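Local coordinates for protein aspartate--tRNA(Asp/Asn) ligase (Sulfolobus tokodaii, PDB 1WYD) that probably charges both tRNA(Asp) and tRNA(Asn) with L-aspartate, first activating the amino acid with ATP and then passing it to the acceptor end of the tRNA, at residues Q137-K142 against V250-E255; K262-E267 against M407-Q412; S4-D9 against L39-G44; K313-F318 against I347-E352; D113-L118 against K424-P429. All blocks are in the same frame, centred on the assembly; numbering follows the deposited sequence.

Contact 1: Q137-K142 against V250-E255; sequences QSLALK and VKTIKE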
# COMPACT_ATOMS: atom_id res chain seq x y z
N GLN B 137 -6.18 9.42 7.77
CA GLN B 137 -5.92 8.64 6.59
C GLN B 137 -5.33 7.29 6.97
O GLN B 137 -5.70 6.29 6.39
CB GLN B 137 -4.95 9.39 5.64
CG GLN B 137 -4.90 8.78 4.26
CD GLN B 137 -4.06 9.56 3.22
OE1 GLN B 137 -2.84 9.41 3.16
NE2 GLN B 137 -4.72 10.32 2.38
N SER B 138 -4.43 7.26 7.94
CA SER B 138 -3.70 6.05 8.27
C SER B 138 -4.62 5.04 8.94
O SER B 138 -4.56 3.82 8.69
CB SER B 138 -2.52 6.37 9.21
OG SER B 138 -1.85 5.17 9.61
N LEU B 139 -5.51 5.59 9.77
CA LEU B 139 -6.52 4.83 10.47
C LEU B 139 -7.54 4.38 9.46
O LEU B 139 -8.17 3.34 9.63
CB LEU B 139 -7.20 5.76 11.48
CG LEU B 139 -7.13 5.65 13.00
CD1 LEU B 139 -5.87 4.94 13.57
CD2 LEU B 139 -7.39 7.06 13.66
N ALA B 140 -7.74 5.17 8.40
CA ALA B 140 -8.75 4.78 7.45
C ALA B 140 -8.27 3.56 6.64
O ALA B 140 -9.07 2.74 6.20
CB ALA B 140 -9.09 5.91 6.55
N LEU B 141 -6.97 3.47 6.44
CA LEU B 141 -6.44 2.38 5.64
C LEU B 141 -6.42 1.07 6.44
O LEU B 141 -6.70 -0.03 5.90
CB LEU B 141 -5.04 2.75 5.11
CG LEU B 141 -5.01 3.91 4.07
CD1 LEU B 141 -3.64 4.57 4.02
CD2 LEU B 141 -5.40 3.45 2.67
N LYS B 142 -6.08 1.21 7.71
CA LYS B 142 -6.06 0.12 8.66
C LYS B 142 -7.47 -0.50 8.69
O LYS B 142 -7.62 -1.70 8.53
CB LYS B 142 -5.62 0.64 10.05
CG LYS B 142 -5.23 -0.43 11.03
CD LYS B 142 -5.64 -0.12 12.48
CE LYS B 142 -7.13 0.30 12.57
NZ LYS B 142 -7.78 -0.01 13.88
N VAL B 250 -15.70 4.61 9.29
CA VAL B 250 -16.23 5.71 10.10
C VAL B 250 -16.24 5.37 11.60
O VAL B 250 -15.89 6.22 12.46
CB VAL B 250 -17.59 6.17 9.62
CG1 VAL B 250 -17.53 6.59 8.12
CG2 VAL B 250 -18.60 5.09 9.78
N LYS B 251 -16.55 4.11 11.92
CA LYS B 251 -16.48 3.66 13.31
C LYS B 251 -15.07 3.78 13.89
O LYS B 251 -14.91 4.19 15.03
CB LYS B 251 -16.99 2.22 13.44
CG LYS B 251 -17.28 1.76 14.86
CD LYS B 251 -17.49 0.23 14.90
CE LYS B 251 -18.01 -0.23 16.27
NZ LYS B 251 -17.27 -1.45 16.74
N THR B 252 -14.06 3.42 13.12
CA THR B 252 -12.68 3.57 13.61
C THR B 252 -12.29 5.04 13.82
O THR B 252 -11.61 5.39 14.80
CB THR B 252 -11.69 2.84 12.69
OG1 THR B 252 -12.04 1.45 12.58
CG2 THR B 252 -10.31 2.83 13.30
N ILE B 253 -12.69 5.90 12.89
CA ILE B 253 -12.36 7.30 12.99
C ILE B 253 -13.04 7.84 14.25
O ILE B 253 -12.38 8.46 15.08
CB ILE B 253 -12.81 8.10 11.74
CG1 ILE B 253 -12.32 7.46 10.43
CG2 ILE B 253 -12.36 9.55 11.85
CD1 ILE B 253 -10.82 7.07 10.38
N LYS B 254 -14.33 7.55 14.41
CA LYS B 254 -15.12 7.92 15.62
C LYS B 254 -14.57 7.49 16.98
O LYS B 254 -14.72 8.22 17.95
CB LYS B 254 -16.58 7.50 15.48
CG LYS B 254 -17.43 8.51 14.74
CD LYS B 254 -18.85 8.03 14.50
CE LYS B 254 -19.51 8.87 13.40
NZ LYS B 254 -20.90 8.43 13.02
N GLU B 255 -13.91 6.35 17.06
CA GLU B 255 -13.34 5.86 18.31
C GLU B 255 -11.86 6.18 18.50
O GLU B 255 -11.45 6.63 19.56
CB GLU B 255 -13.53 4.35 18.42
CG GLU B 255 -14.91 3.91 18.87
CD GLU B 255 -15.16 2.44 18.58
OE1 GLU B 255 -16.34 2.04 18.53
OE2 GLU B 255 -14.18 1.67 18.42
O HOH W 1 -10.27 -0.81 12.75
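Ile253 reaches across from helix 235-256 with its terminal methyl, and CD1 of Ile253 settles 4.0 Å from CB of Leu139. The same methyl lies 4.4 Å from CB of Ala140, so one carbon touches two successive residues of helix 128-150. CG1 of Ile253 stands anti to its own carbonyl carbon (chi1 -52°), and from there the ethyl arm runs over to the other helix. One turn further along helix 128-150, the amine of Lys142 meets Thr252: NZ of Lys142 is 3.8 Å from CG2 of Thr252, the two side chains crossing obliquely. A water donates to OG1 of Thr252 at 2.9 Å and accepts from NZ of Lys142 at 2.8 Å, which ties the two polar ends together without a direct bond. Both helices belong to the class II synthetase catalytic domain; their short segments approach to 9.0 Å between axes, with N-to-C directions 137° apart. Leu139 and Ile253 mark the nearest backbone approach, 6.8 Å from CA to CA. Further out, the ammonium of Lys142 also forms a salt bridge with Glu256, and OG1 of Thr252 is hydrogen-bonded to the backbone O of Asn248 in its own helix. Leu408 of helix 401-409 packs against Ala140, while on another side of helix 128-150 OG of Ser138 is hydrogen-bonded to the backbone N of Glu155 of the second subunit.

Contact 2: K262-E267 against M407-Q412; sequences KILNYE and MLTGIQ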
# COMPACT_ATOMS: atom_id res chain seq x y z
N LYS B 262 -12.07 16.25 16.72
CA LYS B 262 -12.22 17.40 17.60
C LYS B 262 -11.45 18.59 17.01
O LYS B 262 -12.03 19.62 16.73
CB LYS B 262 -11.78 17.03 19.01
CG LYS B 262 -12.38 17.86 20.12
CD LYS B 262 -11.39 18.05 21.31
CE LYS B 262 -11.84 19.21 22.23
NZ LYS B 262 -10.94 19.48 23.39
N ILE B 263 -10.15 18.42 16.77
CA ILE B 263 -9.35 19.44 16.08
C ILE B 263 -9.97 19.92 14.75
O ILE B 263 -9.84 21.08 14.38
CB ILE B 263 -7.92 18.92 15.85
CG1 ILE B 263 -7.15 18.90 17.18
CG2 ILE B 263 -7.18 19.71 14.72
CD1 ILE B 263 -6.23 17.73 17.30
N LEU B 264 -10.67 19.02 14.07
CA LEU B 264 -11.29 19.30 12.78
C LEU B 264 -12.73 19.88 12.80
O LEU B 264 -13.28 20.27 11.75
CB LEU B 264 -11.26 18.02 11.92
CG LEU B 264 -9.89 17.55 11.42
CD1 LEU B 264 -9.92 16.07 10.97
CD2 LEU B 264 -9.35 18.48 10.33
N ASN B 265 -13.34 19.91 13.99
CA ASN B 265 -14.75 20.31 14.14
C ASN B 265 -15.67 19.54 13.20
O ASN B 265 -16.49 20.12 12.49
CB ASN B 265 -14.91 21.80 13.91
CG ASN B 265 -14.01 22.59 14.78
OD1 ASN B 265 -14.32 22.83 15.95
ND2 ASN B 265 -12.86 22.98 14.25
N TYR B 266 -15.54 18.23 13.19
CA TYR B 266 -16.16 17.45 12.13
C TYR B 266 -16.66 16.12 12.67
O TYR B 266 -16.05 15.52 13.56
CB TYR B 266 -15.18 17.27 10.93
CG TYR B 266 -15.84 16.61 9.74
CD1 TYR B 266 -16.72 17.31 8.91
CD2 TYR B 266 -15.62 15.26 9.47
CE1 TYR B 266 -17.36 16.69 7.86
CE2 TYR B 266 -16.24 14.62 8.42
CZ TYR B 266 -17.10 15.32 7.61
OH TYR B 266 -17.72 14.66 6.56
N GLU B 267 -17.78 15.67 12.12
CA GLU B 267 -18.41 14.41 12.49
C GLU B 267 -18.72 13.71 11.18
O GLU B 267 -19.54 14.20 10.42
CB GLU B 267 -19.70 14.71 13.26
CG GLU B 267 -20.60 13.50 13.55
CD GLU B 267 -20.10 12.65 14.73
OE1 GLU B 267 -18.99 12.95 15.27
OE2 GLU B 267 -20.81 11.67 15.11
N MET B 407 -15.21 12.80 3.12
CA MET B 407 -16.25 12.24 3.96
C MET B 407 -15.75 12.02 5.41
O MET B 407 -16.52 12.02 6.37
CB MET B 407 -16.77 10.93 3.30
CG MET B 407 -17.71 10.11 4.14
SD MET B 407 -17.99 8.47 3.44
CE MET B 407 -19.66 8.28 4.08
N LEU B 408 -14.45 11.86 5.58
CA LEU B 408 -13.92 11.62 6.93
C LEU B 408 -13.34 12.82 7.66
O LEU B 408 -12.93 12.69 8.82
CB LEU B 408 -12.90 10.48 6.94
CG LEU B 408 -13.31 9.14 6.34
CD1 LEU B 408 -12.06 8.31 6.29
CD2 LEU B 408 -14.37 8.45 7.25
N THR B 409 -13.30 13.99 7.02
CA THR B 409 -12.67 15.15 7.66
C THR B 409 -13.45 16.44 7.50
O THR B 409 -13.31 17.36 8.29
CB THR B 409 -11.27 15.37 7.05
OG1 THR B 409 -11.41 15.50 5.63
CG2 THR B 409 -10.42 14.13 7.25
N GLY B 410 -14.25 16.51 6.44
CA GLY B 410 -14.90 17.75 6.09
C GLY B 410 -14.11 18.64 5.14
O GLY B 410 -14.69 19.60 4.56
N ILE B 411 -12.82 18.35 4.95
CA ILE B 411 -12.02 19.19 4.03
C ILE B 411 -12.53 19.09 2.61
O ILE B 411 -12.64 18.01 2.04
CB ILE B 411 -10.49 18.90 4.11
CG1 ILE B 411 -9.95 19.34 5.45
CG2 ILE B 411 -9.73 19.65 2.99
CD1 ILE B 411 -8.90 18.44 5.94
N GLN B 412 -12.84 20.25 2.06
CA GLN B 412 -13.40 20.38 0.72
C GLN B 412 -12.32 20.62 -0.35
O GLN B 412 -12.64 21.02 -1.46
CB GLN B 412 -14.41 21.54 0.69
CG GLN B 412 -15.67 21.36 1.56
CD GLN B 412 -16.39 20.04 1.28
OE1 GLN B 412 -17.03 19.89 0.25
NE2 GLN B 412 -16.27 19.09 2.20
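Tyr266 lays its ring over the backbone where helix 401-409 gives out, in the class II catalytic domain, and it does so just after a Schellman motif at Asn265 has ended helix 258-264. With CG anti to the backbone N (chi1 -173°), the side chain crosses to the Thr409-Gly410 peptide. One face of the ring takes that peptide: N of Gly410 sits over the centre, C of Thr409 nearer the rim. CA of Gly410 makes a CH-pi contact 3.5 Å from the Tyr266 ring centroid, on a residue whose backbone angles call for glycine; a CB there would clash with CD1 of Tyr266. In the plane of the ring, at its edge, lies the carbonyl of Met407. OH of Tyr266 donates to O of Met407 over 2.9 Å, approaching from above the carbonyl plane, and is also hydrogen-bonded to the hydroxyl of Tyr348. An alanine here would probably uncover the Thr409-Gly410 peptide and leave the carbonyl of Met407 without its phenolic donor. In the last turn of helix 258-264, Leu264 brings CD1 to 4.2 Å from CB of Thr409. Past the helix end, NE2 of Gln412 donates almost straight to O of Gly410 at 2.9 Å.

Contact 3: S4-D9 against L39-G44; sequences SHFIAD and LRDKTG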
# COMPACT_ATOMS: atom_id res chain seq x y z
N SER B 4 11.99 10.44 27.65
CA SER B 4 11.44 9.35 28.43
C SER B 4 9.94 9.24 28.16
O SER B 4 9.41 8.14 28.08
CB SER B 4 11.70 9.54 29.94
OG SER B 4 10.82 10.52 30.49
N HIS B 5 9.26 10.38 28.02
CA HIS B 5 7.81 10.35 27.78
C HIS B 5 7.38 11.25 26.62
O HIS B 5 7.97 12.31 26.38
CB HIS B 5 6.98 10.68 29.05
CG HIS B 5 7.22 9.75 30.21
ND1 HIS B 5 8.40 9.71 30.91
CD2 HIS B 5 6.42 8.81 30.77
CE1 HIS B 5 8.33 8.79 31.85
NE2 HIS B 5 7.14 8.23 31.79
N PHE B 6 6.35 10.82 25.91
CA PHE B 6 5.60 11.69 25.04
C PHE B 6 4.73 12.59 25.90
O PHE B 6 4.29 12.18 26.97
CB PHE B 6 4.70 10.86 24.14
CG PHE B 6 5.42 10.22 23.00
CD1 PHE B 6 5.85 8.89 23.09
CD2 PHE B 6 5.67 10.94 21.83
CE1 PHE B 6 6.52 8.27 22.02
CE2 PHE B 6 6.36 10.34 20.75
CZ PHE B 6 6.77 8.99 20.85
N ILE B 7 4.47 13.80 25.42
CA ILE B 7 3.77 14.79 26.23
C ILE B 7 2.50 14.20 26.83
O ILE B 7 2.28 14.30 28.04
CB ILE B 7 3.48 16.06 25.40
CG1 ILE B 7 4.78 16.86 25.19
CG2 ILE B 7 2.36 16.91 26.04
CD1 ILE B 7 4.82 17.62 23.87
N ALA B 8 1.71 13.56 25.99
CA ALA B 8 0.42 13.00 26.35
C ALA B 8 0.49 11.85 27.38
O ALA B 8 -0.51 11.51 28.01
CB ALA B 8 -0.32 12.55 25.07
N ASP B 9 1.68 11.26 27.54
CA ASP B 9 1.93 10.17 28.49
C ASP B 9 1.86 10.59 29.97
O ASP B 9 1.70 9.73 30.86
CB ASP B 9 3.35 9.64 28.27
CG ASP B 9 3.50 8.79 27.04
OD1 ASP B 9 4.64 8.39 26.75
OD2 ASP B 9 2.55 8.46 26.31
N LEU B 39 5.53 23.21 23.80
CA LEU B 39 6.26 22.22 23.05
C LEU B 39 5.29 21.33 22.30
O LEU B 39 4.16 21.10 22.76
CB LEU B 39 7.15 21.39 23.98
CG LEU B 39 8.11 20.38 23.36
CD1 LEU B 39 9.33 21.08 22.76
CD2 LEU B 39 8.52 19.41 24.45
N ARG B 40 5.72 20.84 21.13
CA ARG B 40 4.91 19.94 20.30
C ARG B 40 5.68 18.67 19.99
O ARG B 40 6.86 18.74 19.63
CB ARG B 40 4.54 20.59 18.97
CG ARG B 40 3.59 19.75 18.16
CD ARG B 40 3.46 20.11 16.70
NE ARG B 40 3.82 21.50 16.52
CZ ARG B 40 4.84 21.90 15.77
NH1 ARG B 40 5.55 21.00 15.10
NH2 ARG B 40 5.12 23.20 15.70
N ASP B 41 5.01 17.54 20.13
CA ASP B 41 5.52 16.22 19.75
C ASP B 41 4.37 15.52 19.07
O ASP B 41 3.30 16.12 18.92
CB ASP B 41 6.15 15.42 20.93
CG ASP B 41 5.10 14.80 21.91
OD1 ASP B 41 5.54 14.31 22.98
OD2 ASP B 41 3.87 14.72 21.72
N LYS B 42 4.56 14.27 18.67
CA LYS B 42 3.52 13.60 17.87
C LYS B 42 2.19 13.39 18.65
O LYS B 42 1.16 13.21 18.03
CB LYS B 42 4.05 12.32 17.20
CG LYS B 42 3.71 11.02 17.90
CD LYS B 42 4.45 9.79 17.37
CE LYS B 42 3.68 9.07 16.27
NZ LYS B 42 2.45 8.35 16.75
N THR B 43 2.22 13.40 19.99
CA THR B 43 0.96 13.25 20.79
C THR B 43 0.20 14.53 21.05
O THR B 43 -0.98 14.49 21.40
CB THR B 43 1.20 12.57 22.14
OG1 THR B 43 2.06 13.40 22.95
CG2 THR B 43 1.90 11.23 21.99
N GLY B 44 0.87 15.67 20.91
CA GLY B 44 0.22 16.97 20.94
C GLY B 44 1.09 17.99 21.61
O GLY B 44 2.34 17.96 21.47
O HOH W 2 7.84 14.34 24.17
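The Phe6 ring and the Asp41 carboxylate stand with their planes 70° apart, CG of Asp41 lying in the ring plane at its edge. CD2 of Phe6 is 3.6 Å from OD1 of Asp41, while CB of Phe6 rests on the methyl of Thr43 at 3.5 Å and its CE2 reaches the aliphatic part of Lys42. CG of Asp41 sits between its backbone N and carbonyl carbon (chi1 76°), the carboxylate gripped from both segments. On the syn side of OD1 of Asp41, N of Ile7 donates a nearly straight 2.7 Å bond. OD2 of Asp41 takes three donors from its own turn: OG1 of Thr43 on the syn lone pair at 2.6 Å, N of Thr43 from above the carboxylate plane, and N of Gly44 nearly along the C-O bond. OG1 of Thr43 accepts in turn from N of Ala8 at 3.1 Å. Ile7 and Asp41 run their side chains antiparallel past one another, with CD1 of Ile7 3.4 Å from CG of Asp41. An alanine here would probably leave the amides of Ile7 and Thr43 without their carboxylate acceptor and the Thr43 hydroxyl without the group that orients it. Glu200 of the second subunit accepts from N of Lys42. Asp41 to Gly44 is a type I beta turn with an Asx turn and Asx motif; it joins strands 34-41 and 44-50 of the OB-fold domain and holds the N-terminal segment.

Contact 4: K313-F318 against I347-E352; sequences KEDLYF and IYKFLE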
# COMPACT_ATOMS: atom_id res chain seq x y z
N LYS B 313 -32.35 13.93 0.89
CA LYS B 313 -32.29 13.98 2.35
C LYS B 313 -31.34 12.90 2.85
O LYS B 313 -31.38 12.48 4.01
CB LYS B 313 -33.69 13.84 2.96
N GLU B 314 -30.47 12.45 1.94
CA GLU B 314 -29.40 11.52 2.22
C GLU B 314 -28.11 12.11 1.69
O GLU B 314 -28.07 12.62 0.56
CB GLU B 314 -29.66 10.17 1.54
CG GLU B 314 -30.98 9.52 1.89
CD GLU B 314 -30.91 8.69 3.16
OE1 GLU B 314 -30.04 8.96 4.02
OE2 GLU B 314 -31.75 7.77 3.31
N ASP B 315 -27.07 12.06 2.51
CA ASP B 315 -25.73 12.46 2.10
C ASP B 315 -24.98 11.31 1.44
O ASP B 315 -24.02 11.51 0.72
CB ASP B 315 -24.92 12.94 3.32
CG ASP B 315 -25.33 14.33 3.79
OD1 ASP B 315 -24.79 14.78 4.83
OD2 ASP B 315 -26.17 15.05 3.18
N LEU B 316 -25.44 10.09 1.68
CA LEU B 316 -24.70 8.92 1.30
C LEU B 316 -25.62 7.93 0.60
O LEU B 316 -26.47 7.29 1.23
CB LEU B 316 -24.05 8.31 2.54
CG LEU B 316 -22.90 7.34 2.37
CD1 LEU B 316 -21.65 8.04 1.86
CD2 LEU B 316 -22.66 6.63 3.69
N TYR B 317 -25.47 7.86 -0.72
CA TYR B 317 -26.30 7.03 -1.54
C TYR B 317 -25.52 6.44 -2.72
O TYR B 317 -24.55 7.04 -3.22
CB TYR B 317 -27.50 7.87 -2.01
CG TYR B 317 -27.13 9.12 -2.76
CD1 TYR B 317 -27.23 9.17 -4.14
CD2 TYR B 317 -26.68 10.25 -2.10
CE1 TYR B 317 -26.87 10.32 -4.86
CE2 TYR B 317 -26.32 11.39 -2.79
CZ TYR B 317 -26.42 11.43 -4.18
OH TYR B 317 -26.06 12.58 -4.89
N PHE B 318 -25.94 5.26 -3.17
CA PHE B 318 -25.43 4.68 -4.42
C PHE B 318 -26.29 5.13 -5.60
O PHE B 318 -27.51 5.15 -5.50
CB PHE B 318 -25.58 3.15 -4.38
CG PHE B 318 -24.64 2.43 -3.43
CD1 PHE B 318 -25.13 1.82 -2.30
CD2 PHE B 318 -23.28 2.28 -3.75
CE1 PHE B 318 -24.28 1.11 -1.44
CE2 PHE B 318 -22.42 1.57 -2.90
CZ PHE B 318 -22.92 0.99 -1.75
N ILE B 347 -21.97 7.95 -4.05
CA ILE B 347 -21.87 9.39 -3.82
C ILE B 347 -21.96 9.75 -2.35
O ILE B 347 -22.87 9.27 -1.62
CB ILE B 347 -23.00 10.13 -4.56
CG1 ILE B 347 -23.21 9.56 -5.97
CG2 ILE B 347 -22.76 11.66 -4.54
CD1 ILE B 347 -22.09 9.91 -6.97
N TYR B 348 -21.05 10.63 -1.93
CA TYR B 348 -21.20 11.38 -0.69
C TYR B 348 -21.50 12.85 -0.94
O TYR B 348 -20.63 13.59 -1.41
CB TYR B 348 -19.94 11.27 0.17
CG TYR B 348 -19.96 12.19 1.36
CD1 TYR B 348 -19.16 13.33 1.42
CD2 TYR B 348 -20.79 11.92 2.45
CE1 TYR B 348 -19.18 14.17 2.52
CE2 TYR B 348 -20.81 12.76 3.54
CZ TYR B 348 -20.00 13.88 3.58
OH TYR B 348 -20.03 14.71 4.68
N LYS B 349 -22.71 13.26 -0.58
CA LYS B 349 -23.32 14.56 -0.98
C LYS B 349 -23.30 14.83 -2.49
O LYS B 349 -24.20 14.43 -3.20
CB LYS B 349 -22.74 15.73 -0.17
CG LYS B 349 -22.97 15.56 1.33
CD LYS B 349 -22.71 16.83 2.13
CE LYS B 349 -22.72 16.45 3.61
NZ LYS B 349 -22.33 17.54 4.56
N PHE B 350 -22.27 15.49 -2.99
CA PHE B 350 -22.13 15.67 -4.43
C PHE B 350 -20.77 15.19 -4.94
O PHE B 350 -20.30 15.64 -5.99
CB PHE B 350 -22.34 17.15 -4.82
CG PHE B 350 -21.36 18.08 -4.16
CD1 PHE B 350 -21.70 18.73 -2.97
CD2 PHE B 350 -20.09 18.30 -4.71
CE1 PHE B 350 -20.79 19.58 -2.31
CE2 PHE B 350 -19.18 19.13 -4.08
CZ PHE B 350 -19.53 19.78 -2.87
N LEU B 351 -20.13 14.28 -4.22
CA LEU B 351 -18.83 13.79 -4.67
C LEU B 351 -18.86 12.28 -4.90
O LEU B 351 -19.43 11.53 -4.10
CB LEU B 351 -17.76 14.16 -3.65
CG LEU B 351 -16.27 13.94 -3.94
CD1 LEU B 351 -15.67 14.82 -5.12
CD2 LEU B 351 -15.56 14.19 -2.65
N GLU B 352 -18.28 11.83 -6.01
CA GLU B 352 -18.20 10.39 -6.29
C GLU B 352 -17.03 9.81 -5.50
O GLU B 352 -15.92 10.31 -5.55
CB GLU B 352 -18.08 10.10 -7.78
CG GLU B 352 -18.14 8.62 -8.15
CD GLU B 352 -17.38 8.31 -9.44
OE1 GLU B 352 -17.78 8.81 -10.53
OE2 GLU B 352 -16.38 7.56 -9.39
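Leu316 and Tyr348 form an antiparallel non-hydrogen-bonded pair beside the hydrogen-bonded pair of Tyr317 and Ile347, which exchange bonds both ways, N of Ile347 reaching O of Tyr317 at 2.9 Å. N of Lys349 continues the pairing to O of Asp315. On one face the Tyr317 ring leans over Ile347: CB of Ile347 is 3.9 Å from the ring centroid, a CH-pi contact displaced toward the rim. CG of Tyr317 lies between the backbone N and the carbonyl carbon (chi1 57°), the crowded position. OH of Tyr317 donates to O of Lys349 at 3.1 Å, nearly along the C=O axis. On the face of Leu316 and Tyr348, CD1 of Leu316 touches the ring edge at CD2 of Tyr348, 4.0 Å away. Just before strand 316-320 and just after strand 343-348, Asp315 and Lys349 run abreast in the same direction, OD1 of Asp315 and NZ of Lys349 forming a long 3.7 Å salt bridge. Helix 302-312 covers the Tyr317 face, whereas Met407 packs on the other. Lys349 and Phe350 form the tight turn of a beta hairpin between strands 343-348 and 351-358 in the class II catalytic domain; the second strand carries Glu352, predicted to bind ATP and magnesium.

Contact 5: D113-L118 against K424-P429; sequences DIDTRL and KKRLTP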
# COMPACT_ATOMS: atom_id res chain seq x y z
N ASP B 113 -2.49 31.34 0.11
CA ASP B 113 -3.05 30.30 -0.73
C ASP B 113 -2.27 28.99 -0.62
O ASP B 113 -1.12 28.95 -0.17
CB ASP B 113 -2.97 30.76 -2.19
CG ASP B 113 -1.53 31.13 -2.59
OD1 ASP B 113 -1.13 32.28 -2.28
OD2 ASP B 113 -0.73 30.33 -3.15
N ILE B 114 -2.93 27.94 -1.11
CA ILE B 114 -2.34 26.63 -1.31
C ILE B 114 -0.88 26.66 -1.86
O ILE B 114 0.03 26.02 -1.31
CB ILE B 114 -3.31 25.84 -2.22
CG1 ILE B 114 -3.37 24.34 -1.86
CG2 ILE B 114 -3.05 26.15 -3.73
CD1 ILE B 114 -2.14 23.73 -1.30
N ASP B 115 -0.65 27.44 -2.90
CA ASP B 115 0.67 27.43 -3.53
C ASP B 115 1.78 28.02 -2.71
O ASP B 115 2.89 27.50 -2.74
CB ASP B 115 0.62 27.98 -4.95
CG ASP B 115 -0.09 27.04 -5.88
OD1 ASP B 115 0.29 25.83 -5.93
OD2 ASP B 115 -1.08 27.40 -6.56
N THR B 116 1.48 29.06 -1.93
CA THR B 116 2.40 29.59 -0.92
C THR B 116 2.69 28.61 0.21
O THR B 116 3.79 28.59 0.76
CB THR B 116 1.85 30.89 -0.30
OG1 THR B 116 1.54 31.83 -1.35
CG2 THR B 116 2.93 31.59 0.56
N ARG B 117 1.69 27.83 0.60
CA ARG B 117 1.87 26.80 1.61
C ARG B 117 2.70 25.61 1.13
O ARG B 117 3.49 25.06 1.89
CB ARG B 117 0.51 26.32 2.10
CG ARG B 117 -0.15 27.29 3.05
CD ARG B 117 -1.60 27.46 2.77
NE ARG B 117 -2.28 26.19 2.97
CZ ARG B 117 -3.42 25.85 2.39
NH1 ARG B 117 -4.03 26.68 1.56
NH2 ARG B 117 -3.94 24.65 2.66
N LEU B 118 2.48 25.21 -0.13
CA LEU B 118 3.27 24.16 -0.77
C LEU B 118 4.77 24.51 -0.89
O LEU B 118 5.61 23.60 -0.97
CB LEU B 118 2.69 23.80 -2.14
CG LEU B 118 1.30 23.18 -2.21
CD1 LEU B 118 0.78 23.01 -3.65
CD2 LEU B 118 1.32 21.84 -1.53
N LYS B 424 -1.50 19.58 -13.19
CA LYS B 424 -0.95 20.26 -14.36
C LYS B 424 -0.04 21.44 -14.04
O LYS B 424 0.83 21.77 -14.85
CB LYS B 424 -2.03 20.58 -15.41
CG LYS B 424 -2.59 21.99 -15.40
CD LYS B 424 -3.71 22.15 -16.46
CE LYS B 424 -4.66 23.36 -16.15
NZ LYS B 424 -5.62 23.12 -15.01
N LYS B 425 -0.20 22.03 -12.86
CA LYS B 425 0.62 23.18 -12.48
C LYS B 425 1.46 22.91 -11.26
O LYS B 425 2.08 23.83 -10.71
CB LYS B 425 -0.26 24.39 -12.23
N ARG B 426 1.47 21.65 -10.82
CA ARG B 426 2.05 21.27 -9.54
C ARG B 426 2.81 19.96 -9.64
O ARG B 426 2.24 18.90 -9.95
CB ARG B 426 0.98 21.25 -8.44
CG ARG B 426 0.70 22.67 -7.89
CD ARG B 426 -0.48 22.81 -6.92
NE ARG B 426 -1.70 22.86 -7.70
CZ ARG B 426 -2.44 23.94 -7.92
NH1 ARG B 426 -2.14 25.10 -7.36
NH2 ARG B 426 -3.51 23.83 -8.68
N LEU B 427 4.11 20.06 -9.43
CA LEU B 427 5.03 18.98 -9.59
C LEU B 427 6.00 19.05 -8.45
O LEU B 427 6.63 18.07 -8.14
CB LEU B 427 5.78 19.10 -10.92
CG LEU B 427 7.01 18.20 -11.14
CD1 LEU B 427 6.56 16.72 -11.05
CD2 LEU B 427 7.73 18.52 -12.49
N THR B 428 6.16 20.22 -7.84
CA THR B 428 7.07 20.31 -6.69
C THR B 428 6.53 21.23 -5.59
O THR B 428 5.96 22.26 -5.90
CB THR B 428 8.52 20.71 -7.10
OG1 THR B 428 8.59 22.12 -7.26
CG2 THR B 428 8.84 20.23 -8.48
N PRO B 429 6.67 20.85 -4.31
CA PRO B 429 7.46 19.69 -3.90
C PRO B 429 6.69 18.44 -4.28
O PRO B 429 5.49 18.47 -4.55
CB PRO B 429 7.53 19.85 -2.37
CG PRO B 429 6.24 20.58 -2.01
CD PRO B 429 6.03 21.51 -3.15
OXT PRO B 429 7.22 17.33 -4.37
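Asp115 and Arg426 supply the charged part: NH1 of Arg426 is held by both carboxylate oxygens, 2.7 Å from OD2 of Asp115 and 2.9 Å from OD1. The bond to OD1 uses its syn lone pair, and the two flat groups are nearly coplanar, 5° apart. NE of Arg426 forms a salt bridge with Asp423, which is likely to restrict rotation of the group. With CG of Arg426 anti to its carbonyl carbon (chi1 -82°), CD1 of Leu118 makes the apolar contact, 3.5 Å from CD of Arg426, the chains crossing almost perpendicularly. Pro429, after a cis peptide bond, brings CD to 3.0 Å from O of Leu118 and 4.2 Å from its CB. At the start of the helix Asp113 is the N-cap, OD2 accepting from N of Thr116. Helix 114-118, ahead of helix 121-125, receives the C-terminal tail that follows helix 401-409; the carboxylate of Pro429 forms a salt bridge with Arg422 of its own chain and a hydrogen bond with Tyr191 of the second subunit.

How the contacts relate
Contacts 1, 2 and 4 form a connected run through the catalytic domain. Contact 1 touches contact 2 through Leu408, which also packs against Val250 and Ile253, their centres about 13 Å apart. Contact 2 meets contact 4, about 16 Å away between centres, through Met407 and the hydroxyl of Tyr266. Contact 4 holds Glu352 of the predicted ATP and magnesium site, and the side chain of Ala140 in contact 1 is about 5 Å from that of Leu401, also predicted to bind ATP. Contact 3, in the OB-fold domain, is about 38 Å from contact 4 between centres. Contact 5 joins chain parts that enclose contacts 1, 2 and 4 in sequence. Contacts 1, 3 and 5 all touch the second subunit.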